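Local structure of BIFUNCTIONAL PROTEIN Proline utilization A (PutA) (Corynebacterium freiburgense, 5UX5) at residues A[603-608]-A[632-637]; A[481-486]-A[757-762]; A[595-600]-A[621-626]; A[947-952]-A[995-1000]. The protein catalyses the two-step oxidation of proline to glutamate, pairing an FAD-dependent proline dehydrogenase with an NAD-dependent L-glutamate-gamma-semialdehyde dehydrogenase and probably channelling the intermediate between them. All coordinates share one frame; numbering follows the deposited sequence.

Interaction 1 of 4, residues A[603-608]-A[632-637]; sequences GGVFAS and TALRKA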
loop_
_atom_site.group_PDB
_atom_site.type_symbol
_atom_site.label_atom_id
_atom_site.label_comp_id
_atom_site.label_asym_id
_atom_site.label_seq_id
_atom_site.Cartn_x
_atom_site.Cartn_y
_atom_site.Cartn_z
ATOM N N GLY A 603 16.769 -10.782 -1.399
ATOM C CA GLY A 603 17.088 -9.955 -0.254
ATOM C C GLY A 603 18.167 -10.578 0.590
ATOM O O GLY A 603 19.088 -9.900 1.031
ATOM N N GLY A 604 18.087 -11.889 0.788
ATOM C CA GLY A 604 19.128 -12.590 1.523
ATOM C C GLY A 604 20.454 -12.640 0.796
ATOM O O GLY A 604 21.510 -12.558 1.422
ATOM N N VAL A 605 20.418 -12.827 -0.525
ATOM C CA VAL A 605 21.640 -12.773 -1.319
ATOM C C VAL A 605 22.280 -11.382 -1.228
ATOM O O VAL A 605 23.483 -11.249 -0.963
ATOM C CB VAL A 605 21.343 -13.216 -2.768
ATOM C CG1 VAL A 605 22.491 -12.924 -3.727
ATOM C CG2 VAL A 605 21.074 -14.712 -2.775
ATOM N N PHE A 606 21.491 -10.321 -1.414
ATOM C CA PHE A 606 22.064 -8.980 -1.316
ATOM C C PHE A 606 22.630 -8.697 0.085
ATOM O O PHE A 606 23.685 -8.058 0.221
ATOM C CB PHE A 606 21.025 -7.943 -1.720
ATOM C CG PHE A 606 20.694 -7.958 -3.196
ATOM C CD1 PHE A 606 21.651 -8.315 -4.134
ATOM C CD2 PHE A 606 19.421 -7.652 -3.638
ATOM C CE1 PHE A 606 21.350 -8.346 -5.490
ATOM C CE2 PHE A 606 19.110 -7.696 -4.993
ATOM C CZ PHE A 606 20.069 -8.037 -5.917
ATOM N N ALA A 607 21.959 -9.185 1.139
ATOM C CA ALA A 607 22.435 -8.931 2.496
ATOM C C ALA A 607 23.771 -9.621 2.759
ATOM O O ALA A 607 24.666 -9.039 3.393
ATOM C CB ALA A 607 21.387 -9.382 3.516
ATOM N N SER A 608 23.924 -10.849 2.257
ATOM C CA SER A 608 25.178 -11.578 2.391
ATOM C C SER A 608 26.301 -10.863 1.657
ATOM O O SER A 608 27.410 -10.714 2.193
ATOM C CB SER A 608 25.023 -13.000 1.841
ATOM O OG SER A 608 24.025 -13.734 2.524
ATOM N N THR A 632 19.593 -13.787 -13.817
ATOM C CA THR A 632 20.191 -13.173 -15.001
ATOM C C THR A 632 20.519 -11.700 -14.757
ATOM O O THR A 632 21.460 -11.179 -15.364
ATOM C CB THR A 632 19.288 -13.331 -16.251
ATOM O OG1 THR A 632 18.068 -12.591 -16.111
ATOM C CG2 THR A 632 18.933 -14.758 -16.489
ATOM N N ALA A 633 19.789 -11.028 -13.851
ATOM C CA ALA A 633 20.119 -9.645 -13.516
ATOM C C ALA A 633 21.429 -9.561 -12.732
ATOM O O ALA A 633 22.286 -8.724 -13.032
ATOM C CB ALA A 633 18.989 -9.013 -12.715
ATOM N N LEU A 634 21.600 -10.427 -11.721
ATOM C CA LEU A 634 22.843 -10.442 -10.958
ATOM C C LEU A 634 24.019 -10.669 -11.886
ATOM O O LEU A 634 25.088 -10.058 -11.725
ATOM C CB LEU A 634 22.805 -11.530 -9.880
ATOM C CG LEU A 634 21.656 -11.475 -8.874
ATOM C CD1 LEU A 634 21.889 -12.286 -7.604
ATOM C CD2 LEU A 634 21.455 -10.037 -8.529
ATOM N N ARG A 635 23.837 -11.550 -12.870
ATOM C CA ARG A 635 24.922 -11.848 -13.794
ATOM C C ARG A 635 25.211 -10.648 -14.688
ATOM O O ARG A 635 26.371 -10.242 -14.834
ATOM C CB ARG A 635 24.600 -13.108 -14.590
ATOM C CG ARG A 635 24.369 -14.333 -13.703
ATOM C CD ARG A 635 25.687 -14.791 -13.144
ATOM N NE ARG A 635 25.624 -16.049 -12.405
ATOM C CZ ARG A 635 25.912 -16.186 -11.116
ATOM N NH1 ARG A 635 26.269 -15.143 -10.392
ATOM N NH2 ARG A 635 25.852 -17.371 -10.549
ATOM N N LYS A 636 24.170 -10.019 -15.238
ATOM C CA LYS A 636 24.404 -8.804 -16.014
ATOM C C LYS A 636 25.119 -7.757 -15.178
ATOM O O LYS A 636 25.949 -7.008 -15.708
ATOM C CB LYS A 636 23.096 -8.243 -16.583
ATOM C CG LYS A 636 22.910 -8.530 -18.073
ATOM C CD LYS A 636 21.438 -8.441 -18.536
ATOM C CE LYS A 636 21.056 -9.585 -19.523
ATOM N NZ LYS A 636 22.158 -9.993 -20.479
ATOM N N ALA A 637 24.862 -7.738 -13.866
ATOM C CA ALA A 637 25.436 -6.737 -12.974
ATOM C C ALA A 637 26.899 -6.977 -12.643
ATOM O O ALA A 637 27.536 -6.085 -12.078
ATOM C CB ALA A 637 24.643 -6.670 -11.669
#

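Interaction 2 of 4, residues A[481-486]-A[757-762]; sequences EWARTL and HELSTT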
loop_
_atom_site.group_PDB
_atom_site.type_symbol
_atom_site.label_atom_id
_atom_site.label_comp_id
_atom_site.label_asym_id
_atom_site.label_seq_id
_atom_site.Cartn_x
_atom_site.Cartn_y
_atom_site.Cartn_z
ATOM N N GLU A 481 -0.202 -0.903 -21.460
ATOM C CA GLU A 481 0.096 -1.527 -22.735
ATOM C C GLU A 481 1.074 -2.684 -22.561
ATOM O O GLU A 481 0.841 -3.767 -23.118
ATOM C CB GLU A 481 0.617 -0.489 -23.734
ATOM C CG GLU A 481 1.197 -1.046 -25.068
ATOM C CD GLU A 481 0.282 -2.028 -25.867
ATOM O OE1 GLU A 481 0.828 -2.745 -26.744
ATOM O OE2 GLU A 481 -0.958 -2.073 -25.664
ATOM N N TRP A 482 2.164 -2.492 -21.781
ATOM C CA TRP A 482 3.088 -3.608 -21.581
ATOM C C TRP A 482 2.537 -4.641 -20.602
ATOM O O TRP A 482 2.947 -5.810 -20.652
ATOM C CB TRP A 482 4.500 -3.130 -21.150
ATOM C CG TRP A 482 4.677 -2.427 -19.802
ATOM C CD1 TRP A 482 5.054 -1.124 -19.606
ATOM C CD2 TRP A 482 4.526 -3.000 -18.485
ATOM N NE1 TRP A 482 5.139 -0.843 -18.255
ATOM C CE2 TRP A 482 4.819 -1.976 -17.546
ATOM C CE3 TRP A 482 4.173 -4.272 -18.009
ATOM C CZ2 TRP A 482 4.755 -2.187 -16.153
ATOM C CZ3 TRP A 482 4.107 -4.484 -16.634
ATOM C CH2 TRP A 482 4.396 -3.442 -15.720
ATOM N N ALA A 483 1.575 -4.257 -19.758
ATOM C CA ALA A 483 0.910 -5.236 -18.905
ATOM C C ALA A 483 0.124 -6.264 -19.732
ATOM O O ALA A 483 0.044 -7.444 -19.355
ATOM C CB ALA A 483 0.004 -4.502 -17.909
ATOM N N ARG A 484 -0.421 -5.850 -20.880
ATOM C CA ARG A 484 -1.095 -6.789 -21.762
ATOM C C ARG A 484 -0.129 -7.790 -22.387
ATOM O O ARG A 484 -0.517 -8.933 -22.641
ATOM C CB ARG A 484 -1.835 -6.036 -22.864
ATOM C CG ARG A 484 -3.138 -5.393 -22.414
ATOM C CD ARG A 484 -3.790 -4.646 -23.554
ATOM N NE ARG A 484 -4.678 -3.582 -23.089
ATOM C CZ ARG A 484 -4.348 -2.292 -23.060
ATOM N NH1 ARG A 484 -3.149 -1.909 -23.468
ATOM N NH2 ARG A 484 -5.214 -1.381 -22.631
ATOM N N THR A 485 1.113 -7.385 -22.667
ATOM C CA THR A 485 2.058 -8.193 -23.436
ATOM C C THR A 485 3.025 -9.008 -22.574
ATOM O O THR A 485 4.082 -9.410 -23.067
ATOM C CB THR A 485 2.853 -7.310 -24.419
ATOM O OG1 THR A 485 3.813 -6.499 -23.712
ATOM C CG2 THR A 485 1.927 -6.426 -25.259
ATOM N N LEU A 486 2.686 -9.299 -21.323
ATOM C CA LEU A 486 3.631 -10.016 -20.468
ATOM C C LEU A 486 3.860 -11.442 -20.961
ATOM O O LEU A 486 2.966 -12.088 -21.509
ATOM C CB LEU A 486 3.144 -10.027 -19.017
ATOM C CG LEU A 486 3.364 -8.772 -18.160
ATOM C CD1 LEU A 486 2.828 -8.997 -16.767
ATOM C CD2 LEU A 486 4.855 -8.365 -18.110
ATOM N N HIS A 757 -2.142 -14.658 -13.935
ATOM C CA HIS A 757 -1.791 -14.167 -15.260
ATOM C C HIS A 757 -2.994 -13.596 -16.015
ATOM O O HIS A 757 -2.859 -13.230 -17.188
ATOM C CB HIS A 757 -1.146 -15.284 -16.084
ATOM C CG HIS A 757 -2.081 -16.408 -16.404
ATOM N ND1 HIS A 757 -2.049 -17.620 -15.743
ATOM C CD2 HIS A 757 -3.112 -16.488 -17.279
ATOM C CE1 HIS A 757 -2.993 -18.411 -16.220
ATOM N NE2 HIS A 757 -3.657 -17.744 -17.148
ATOM N N GLU A 758 -4.154 -13.510 -15.367
ATOM C CA GLU A 758 -5.353 -12.915 -15.946
ATOM C C GLU A 758 -5.549 -11.521 -15.357
ATOM O O GLU A 758 -5.850 -11.389 -14.170
ATOM C CB GLU A 758 -6.578 -13.792 -15.675
ATOM C CG GLU A 758 -6.731 -15.001 -16.602
ATOM C CD GLU A 758 -6.845 -14.623 -18.088
ATOM O OE1 GLU A 758 -7.232 -13.475 -18.408
ATOM O OE2 GLU A 758 -6.540 -15.482 -18.945
ATOM N N LEU A 759 -5.437 -10.492 -16.200
ATOM C CA LEU A 759 -5.479 -9.104 -15.733
ATOM C C LEU A 759 -6.678 -8.797 -14.844
ATOM O O LEU A 759 -6.573 -7.957 -13.940
ATOM C CB LEU A 759 -5.488 -8.152 -16.924
ATOM C CG LEU A 759 -4.192 -8.097 -17.719
ATOM C CD1 LEU A 759 -4.414 -7.374 -19.054
ATOM C CD2 LEU A 759 -3.166 -7.368 -16.863
ATOM N N SER A 760 -7.808 -9.469 -15.062
ATOM C CA SER A 760 -9.019 -9.160 -14.313
ATOM C C SER A 760 -9.015 -9.736 -12.915
ATOM O O SER A 760 -9.813 -9.277 -12.091
ATOM C CB SER A 760 -10.258 -9.675 -15.045
ATOM O OG SER A 760 -10.143 -11.046 -15.351
ATOM N N THR A 761 -8.159 -10.736 -12.650
ATOM C CA THR A 761 -8.007 -11.320 -11.317
ATOM C C THR A 761 -7.658 -10.260 -10.278
ATOM O O THR A 761 -6.687 -9.504 -10.436
ATOM C CB THR A 761 -6.902 -12.394 -11.308
ATOM O OG1 THR A 761 -7.212 -13.455 -12.213
ATOM C CG2 THR A 761 -6.767 -12.986 -9.944
ATOM N N THR A 762 -8.428 -10.247 -9.189
ATOM C CA THR A 762 -8.114 -9.442 -8.025
ATOM C C THR A 762 -7.828 -10.280 -6.784
ATOM O O THR A 762 -7.408 -9.714 -5.767
ATOM C CB THR A 762 -9.252 -8.434 -7.741
ATOM O OG1 THR A 762 -10.529 -9.075 -7.843
ATOM C CG2 THR A 762 -9.218 -7.328 -8.765
#

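Interaction 3 of 4, residues A[595-600]-A[621-626]; sequences NFPVAI and PEVRRC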
loop_
_atom_site.group_PDB
_atom_site.type_symbol
_atom_site.label_atom_id
_atom_site.label_comp_id
_atom_site.label_asym_id
_atom_site.label_seq_id
_atom_site.Cartn_x
_atom_site.Cartn_y
_atom_site.Cartn_z
ATOM N N ASN A 595 6.088 -17.807 -1.858
ATOM C CA ASN A 595 5.060 -16.776 -1.890
ATOM C C ASN A 595 5.622 -15.418 -2.294
ATOM O O ASN A 595 4.890 -14.571 -2.811
ATOM C CB ASN A 595 4.363 -16.688 -0.532
ATOM C CG ASN A 595 5.290 -16.232 0.572
ATOM O OD1 ASN A 595 6.509 -16.297 0.432
ATOM N ND2 ASN A 595 4.719 -15.735 1.670
ATOM N N PHE A 596 6.892 -15.172 -2.018
ATOM C CA PHE A 596 7.608 -13.980 -2.467
ATOM C C PHE A 596 8.862 -14.424 -3.192
ATOM O O PHE A 596 9.974 -14.261 -2.685
ATOM C CB PHE A 596 7.961 -13.072 -1.294
ATOM C CG PHE A 596 6.790 -12.353 -0.717
ATOM C CD1 PHE A 596 6.373 -11.148 -1.273
ATOM C CD2 PHE A 596 6.096 -12.878 0.364
ATOM C CE1 PHE A 596 5.304 -10.475 -0.762
ATOM C CE2 PHE A 596 5.021 -12.208 0.896
ATOM C CZ PHE A 596 4.622 -10.987 0.327
ATOM N N PRO A 597 8.720 -14.960 -4.406
ATOM C CA PRO A 597 9.825 -15.687 -5.041
ATOM C C PRO A 597 10.902 -14.838 -5.683
ATOM O O PRO A 597 11.855 -15.415 -6.216
ATOM C CB PRO A 597 9.106 -16.520 -6.096
ATOM C CG PRO A 597 7.996 -15.636 -6.489
ATOM C CD PRO A 597 7.501 -15.002 -5.224
ATOM N N VAL A 598 10.873 -13.513 -5.608
ATOM C CA VAL A 598 11.971 -12.708 -6.123
ATOM C C VAL A 598 12.625 -11.864 -5.027
ATOM O O VAL A 598 13.844 -11.876 -4.871
ATOM C CB VAL A 598 11.523 -11.839 -7.313
ATOM C CG1 VAL A 598 12.671 -10.911 -7.763
ATOM C CG2 VAL A 598 11.063 -12.753 -8.478
ATOM N N ALA A 599 11.826 -11.161 -4.229
ATOM C CA ALA A 599 12.396 -10.267 -3.223
ATOM C C ALA A 599 13.047 -11.032 -2.067
ATOM O O ALA A 599 14.138 -10.669 -1.605
ATOM C CB ALA A 599 11.319 -9.331 -2.692
ATOM N N ILE A 600 12.400 -12.077 -1.569
ATOM C CA ILE A 600 12.989 -12.744 -0.419
ATOM C C ILE A 600 14.260 -13.493 -0.803
ATOM O O ILE A 600 15.286 -13.275 -0.151
ATOM C CB ILE A 600 11.971 -13.641 0.288
ATOM C CG1 ILE A 600 10.990 -12.723 1.046
ATOM C CG2 ILE A 600 12.703 -14.651 1.188
ATOM C CD1 ILE A 600 9.859 -13.421 1.746
ATOM N N PRO A 621 11.166 -25.123 -4.271
ATOM C CA PRO A 621 11.009 -25.877 -5.528
ATOM C C PRO A 621 9.826 -25.443 -6.391
ATOM O O PRO A 621 9.873 -25.640 -7.606
ATOM C CB PRO A 621 10.873 -27.326 -5.047
ATOM C CG PRO A 621 10.424 -27.231 -3.662
ATOM C CD PRO A 621 11.033 -25.982 -3.090
ATOM N N GLU A 622 8.793 -24.819 -5.827
ATOM C CA GLU A 622 7.675 -24.347 -6.641
ATOM C C GLU A 622 8.062 -23.189 -7.555
ATOM O O GLU A 622 7.324 -22.900 -8.501
ATOM C CB GLU A 622 6.507 -23.886 -5.755
ATOM C CG GLU A 622 5.779 -24.956 -4.932
ATOM C CD GLU A 622 6.534 -25.362 -3.663
ATOM O OE1 GLU A 622 7.584 -24.765 -3.372
ATOM O OE2 GLU A 622 6.056 -26.253 -2.933
ATOM N N VAL A 623 9.169 -22.489 -7.289
ATOM C CA VAL A 623 9.414 -21.243 -8.015
ATOM C C VAL A 623 10.830 -21.192 -8.567
ATOM O O VAL A 623 11.477 -20.143 -8.558
ATOM C CB VAL A 623 9.114 -20.012 -7.139
ATOM C CG1 VAL A 623 7.614 -19.823 -7.004
ATOM C CG2 VAL A 623 9.711 -20.163 -5.791
ATOM N N ARG A 624 11.288 -22.304 -9.138
ATOM C CA ARG A 624 12.669 -22.381 -9.593
ATOM C C ARG A 624 12.905 -21.498 -10.805
ATOM O O ARG A 624 14.029 -21.040 -11.020
ATOM C CB ARG A 624 13.038 -23.826 -9.908
ATOM C CG ARG A 624 13.164 -24.694 -8.697
ATOM C CD ARG A 624 13.604 -26.070 -9.082
ATOM N NE ARG A 624 13.936 -26.870 -7.901
ATOM C CZ ARG A 624 13.399 -28.057 -7.604
ATOM N NH1 ARG A 624 12.495 -28.620 -8.412
ATOM N NH2 ARG A 624 13.783 -28.693 -6.502
ATOM N N ARG A 625 11.891 -21.290 -11.641
ATOM C CA ARG A 625 12.126 -20.401 -12.773
ATOM C C ARG A 625 12.226 -18.946 -12.327
ATOM O O ARG A 625 12.929 -18.159 -12.969
ATOM C CB ARG A 625 11.063 -20.579 -13.874
ATOM C CG ARG A 625 11.206 -21.884 -14.646
ATOM C CD ARG A 625 10.225 -22.054 -15.798
ATOM N NE ARG A 625 8.876 -21.526 -15.591
ATOM C CZ ARG A 625 7.790 -22.278 -15.418
ATOM N NH1 ARG A 625 7.897 -23.607 -15.439
ATOM N NH2 ARG A 625 6.600 -21.698 -15.251
ATOM N N CYS A 626 11.535 -18.575 -11.244
ATOM C CA CYS A 626 11.661 -17.228 -10.686
ATOM C C CYS A 626 13.107 -16.920 -10.289
ATOM O O CYS A 626 13.664 -15.883 -10.676
ATOM C CB CYS A 626 10.718 -17.068 -9.494
ATOM S SG CYS A 626 8.957 -16.935 -9.949
#

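Interaction 4 of 4, residues A[947-952]-A[995-1000]; sequences IAWRTE and LRTGTE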
loop_
_atom_site.group_PDB
_atom_site.type_symbol
_atom_site.label_atom_id
_atom_site.label_comp_id
_atom_site.label_asym_id
_atom_site.label_seq_id
_atom_site.Cartn_x
_atom_site.Cartn_y
_atom_site.Cartn_z
ATOM N N ILE A 947 26.349 5.899 25.274
ATOM C CA ILE A 947 26.460 6.525 23.953
ATOM C C ILE A 947 25.556 5.827 22.950
ATOM O O ILE A 947 24.887 6.479 22.134
ATOM C CB ILE A 947 27.916 6.533 23.461
ATOM C CG1 ILE A 947 28.790 7.359 24.355
ATOM C CG2 ILE A 947 28.004 6.999 22.035
ATOM C CD1 ILE A 947 30.210 7.121 23.995
ATOM N N ALA A 948 25.552 4.500 22.963
ATOM C CA ALA A 948 24.654 3.770 22.072
ATOM C C ALA A 948 23.202 4.105 22.384
ATOM O O ALA A 948 22.395 4.296 21.474
ATOM C CB ALA A 948 24.904 2.263 22.184
ATOM N N TRP A 949 22.867 4.253 23.661
ATOM C CA TRP A 949 21.492 4.584 24.001
ATOM C C TRP A 949 21.125 5.970 23.484
ATOM O O TRP A 949 20.035 6.155 22.936
ATOM C CB TRP A 949 21.287 4.470 25.514
ATOM C CG TRP A 949 19.855 4.250 25.907
ATOM C CD1 TRP A 949 18.969 5.189 26.337
ATOM C CD2 TRP A 949 19.135 3.016 25.850
ATOM N NE1 TRP A 949 17.760 4.622 26.572
ATOM C CE2 TRP A 949 17.825 3.283 26.281
ATOM C CE3 TRP A 949 19.472 1.705 25.481
ATOM C CZ2 TRP A 949 16.843 2.291 26.362
ATOM C CZ3 TRP A 949 18.493 0.712 25.566
ATOM C CH2 TRP A 949 17.198 1.018 26.003
ATOM N N ARG A 950 22.038 6.943 23.605
ATOM C CA ARG A 950 21.779 8.285 23.085
ATOM C C ARG A 950 21.698 8.310 21.564
ATOM O O ARG A 950 20.934 9.098 20.992
ATOM C CB ARG A 950 22.856 9.260 23.535
ATOM C CG ARG A 950 22.907 9.526 25.005
ATOM C CD ARG A 950 23.959 10.548 25.283
ATOM N NE ARG A 950 24.197 10.662 26.707
ATOM C CZ ARG A 950 25.055 11.515 27.254
ATOM N NH1 ARG A 950 25.745 12.347 26.496
ATOM N NH2 ARG A 950 25.219 11.539 28.561
ATOM N N THR A 951 22.508 7.492 20.891
ATOM C CA THR A 951 22.631 7.571 19.441
ATOM C C THR A 951 21.478 6.873 18.736
ATOM O O THR A 951 20.888 7.425 17.800
ATOM C CB THR A 951 23.946 6.937 19.005
ATOM O OG1 THR A 951 25.033 7.805 19.368
ATOM C CG2 THR A 951 23.938 6.734 17.485
ATOM N N GLU A 952 21.135 5.672 19.204
ATOM C CA GLU A 952 20.260 4.748 18.503
ATOM C C GLU A 952 19.112 4.246 19.390
ATOM O O GLU A 952 17.938 4.573 19.150
ATOM C CB GLU A 952 21.107 3.575 17.982
ATOM C CG GLU A 952 20.349 2.552 17.117
ATOM C CD GLU A 952 20.165 3.041 15.702
ATOM O OE1 GLU A 952 20.458 4.235 15.454
ATOM O OE2 GLU A 952 19.711 2.259 14.839
ATOM N N LEU A 995 20.034 -3.296 33.639
ATOM C CA LEU A 995 19.567 -2.157 34.421
ATOM C C LEU A 995 19.017 -1.067 33.521
ATOM O O LEU A 995 18.110 -0.334 33.919
ATOM C CB LEU A 995 20.710 -1.626 35.284
ATOM C CG LEU A 995 20.463 -0.453 36.228
ATOM C CD1 LEU A 995 19.367 -0.777 37.186
ATOM C CD2 LEU A 995 21.753 -0.148 37.010
ATOM N N ARG A 996 19.529 -0.976 32.294
ATOM C CA ARG A 996 19.170 0.082 31.365
ATOM C C ARG A 996 17.951 -0.270 30.527
ATOM O O ARG A 996 17.176 0.628 30.166
ATOM C CB ARG A 996 20.374 0.392 30.461
ATOM C CG ARG A 996 20.110 1.378 29.341
ATOM C CD ARG A 996 21.350 1.708 28.539
ATOM N NE ARG A 996 22.452 2.218 29.353
ATOM C CZ ARG A 996 22.644 3.509 29.638
ATOM N NH1 ARG A 996 21.795 4.418 29.187
ATOM N NH2 ARG A 996 23.677 3.895 30.383
ATOM N N THR A 997 17.773 -1.545 30.182
ATOM C CA THR A 997 16.631 -1.943 29.377
ATOM C C THR A 997 15.468 -2.452 30.210
ATOM O O THR A 997 14.338 -2.513 29.696
ATOM C CB THR A 997 17.034 -3.001 28.347
ATOM O OG1 THR A 997 17.516 -4.166 29.020
ATOM C CG2 THR A 997 18.101 -2.463 27.456
ATOM N N GLY A 998 15.707 -2.782 31.479
ATOM C CA GLY A 998 14.700 -3.402 32.315
ATOM C C GLY A 998 14.582 -4.911 32.197
ATOM O O GLY A 998 13.685 -5.492 32.815
ATOM N N THR A 999 15.446 -5.557 31.420
ATOM C CA THR A 999 15.391 -6.997 31.236
ATOM C C THR A 999 15.700 -7.718 32.545
ATOM O O THR A 999 16.413 -7.209 33.412
ATOM C CB THR A 999 16.406 -7.422 30.177
ATOM O OG1 THR A 999 16.129 -6.748 28.953
ATOM C CG2 THR A 999 16.371 -8.895 29.946
ATOM N N GLU A 1000 15.102 -8.891 32.700
ATOM C CA GLU A 1000 15.361 -9.791 33.808
ATOM C C GLU A 1000 16.391 -10.801 33.345
ATOM O O GLU A 1000 16.264 -11.344 32.246
ATOM C CB GLU A 1000 14.079 -10.486 34.246
ATOM C CG GLU A 1000 14.224 -11.442 35.401
ATOM C CD GLU A 1000 13.031 -12.389 35.571
ATOM O OE1 GLU A 1000 12.928 -12.995 36.657
ATOM O OE2 GLU A 1000 12.204 -12.534 34.639
#

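Interaction 1 of 4, residues A[603-608]-A[632-637]
L634 meets the facing helix with both methyl branches, each turned to a different neighbour. CD2 comes in at the rim of the F606 ring, close to the ring plane, and touches CE1 at 3.5 Å and CZ at 3.6 Å, so the leucine abuts the phenyl edge and does not lie over a face. The other branch, CD1, reaches V605 CG1 at 4.0 Å. V605 presents this methyl because CG1 stands anti to the backbone N (chi1 168°). Both V605 and F606 meet the leucine obliquely. The helices concerned, 599-611 and 624-636, are successive connections in the parallel part (580-591, 614-618, 644-646) of the mixed Rossmann-type sheet in the aldehyde dehydrogenase module: the first leads from strand 580-591 to strand 614-618, the second from 614-618 to 644-646. Their backbones stay well apart, F606 CA and L634 CA being 9.8 Å from each other, and the side chains bridge the gap. Around them, F606 also packs on L524 and A527 of helix 517-533 and on A564 and Y567 of helix 550-574, while V605 touches V644.

Interaction 2 of 4, residues A[481-486]-A[757-762]
The guanidinium of R484 is carried past L759, and the contact is made by the aliphatic stem of the arginine: CG lies 4.1 Å from L759 CD1, and the two side chains cross at about a right angle. The site appears to lie where the proline dehydrogenase TIM barrel and the aldehyde dehydrogenase module come together, loop 757-762 belonging to the aldehyde dehydrogenase family region. One corner of the arginine's flat group, NH1, forms a salt bridge with E481 OE2 at 3.1 Å, one turn back in helix 477-484; the hydrogen bond within it is weak, bent to 121°. Another flat group, the H757 imidazole, leads away from helix 477-484 and meets the rings of H544 and Y755, with planes nearly parallel to both.

Three residues of the barrel family region gather round the contact: D203 has a long, weak ion pair with R484 NE, W200 touches A483, and N198 ND2 gives a weak hydrogen bond to L759 O. I550, in helix 550-574, packs against A483, L486 and L759 and so lines the apolar side.

L759 occupies the second position of a type I turn, E758 to T761, closed by T761 N to E758 O at 2.8 Å. From there its CB is directed toward segment 481-486. While CD1 takes the arginine stem, CD2 rests 4.4 Å from A483 CB and 4.1 Å from A483 O.

Interaction 3 of 4, residues A[595-600]-A[621-626]
Apolar contact is what joins these segments directly, and P597 is at its centre. Its CB fits against the branch point of V623, 3.6 Å from V623 CB, with both valine methyls, CG1 and CG2, at 3.7 Å. The same proline atom is 3.8 Å from C626 CB. The thiol extends the contact along the pyrrolidine ring: with SG anti to the carbonyl carbon (chi1 -73°), C626 SG lies 3.8 Å from P597 CG. V598 adds a looser touch, its CG2 4.4 Å from C626 CB.

Hydrogen bonds fix the two helix starts from outside: E556 OE2 accepts from both V598 N and A599 N at the start of helix 599-611, and E545 uses OE1 for R625 N and OE2 for C626 N in the first turn of the helix for which V623 is the N-cap residue. Such carboxylates would be expected to favour the positive ends of the helix dipoles.

Helices 599-611 and 624-636, with strand 614-618 between them in sequence, begin here side by side, next to the cofactor pocket where P621 touches the bound NAD, and are backed by helix 550-574 through E556 and A560 and by helix 535-544 through V541, L538 and M542.

Interaction 4 of 4, residues A[947-952]-A[995-1000]
R996 lays its aliphatic chain over one face of the W949 indole. CG stands 4.0 Å from the centroid of the six-membered ring and 14° off its normal, a CH-pi contact, and CD follows closely, 3.6 Å from W949 CE3. The two side chains run past each other in opposite directions. A bend at chi3 (-56°) then turns the guanidinium back toward the base of the tryptophan, where NH1 is 3.7 Å from W949 CB; the ring and guanidinium planes are 50° apart, so the charged group is not stacked on the indole. At the far end of the ring, T997 CG2 approaches W949 CZ3 at 3.7 Å, obliquely.

The next shell holds the arginine in place. R996 NH2 makes a salt bridge to E946 OE2, and E946 OE1 takes R950 NE, so one glutamate of helix 936-953 ties two arginines. Y929 offers R996 a cation-pi contact as well. T997 OG1, in turn, has both A993 O and T999 OG1 within hydrogen-bonding reach.

Helices 936-953 and 984-997 thus lie against each other near the surface of the C-terminal part of the chain. L1056 of strand 1056-1064 touches both W949 and T997, while beyond G998, whose positive phi marks the exit from the helix, E1000 joins strand 965-980 through backbone hydrogen bonds to E975 and L977.

Interactions 1 and 3 share helices 599-611 and 624-636: their segments adjoin in sequence, their centres are about 14 Å apart, and together they pack this helix pair from the NAD-side starts to further along. Both are nested inside the long loop closed by interaction 2, whose centre is about 20 Å from that of interaction 3 and about 27 Å from that of interaction 1; helix 550-574 contributes neighbours to all three. Interaction 4 follows in series, its centre about 35 Å from that of interaction 1 and about 51 Å from that of interaction 2. The set therefore runs from the junction with the proline dehydrogenase barrel, through the NAD-binding fold, to the C-terminal region.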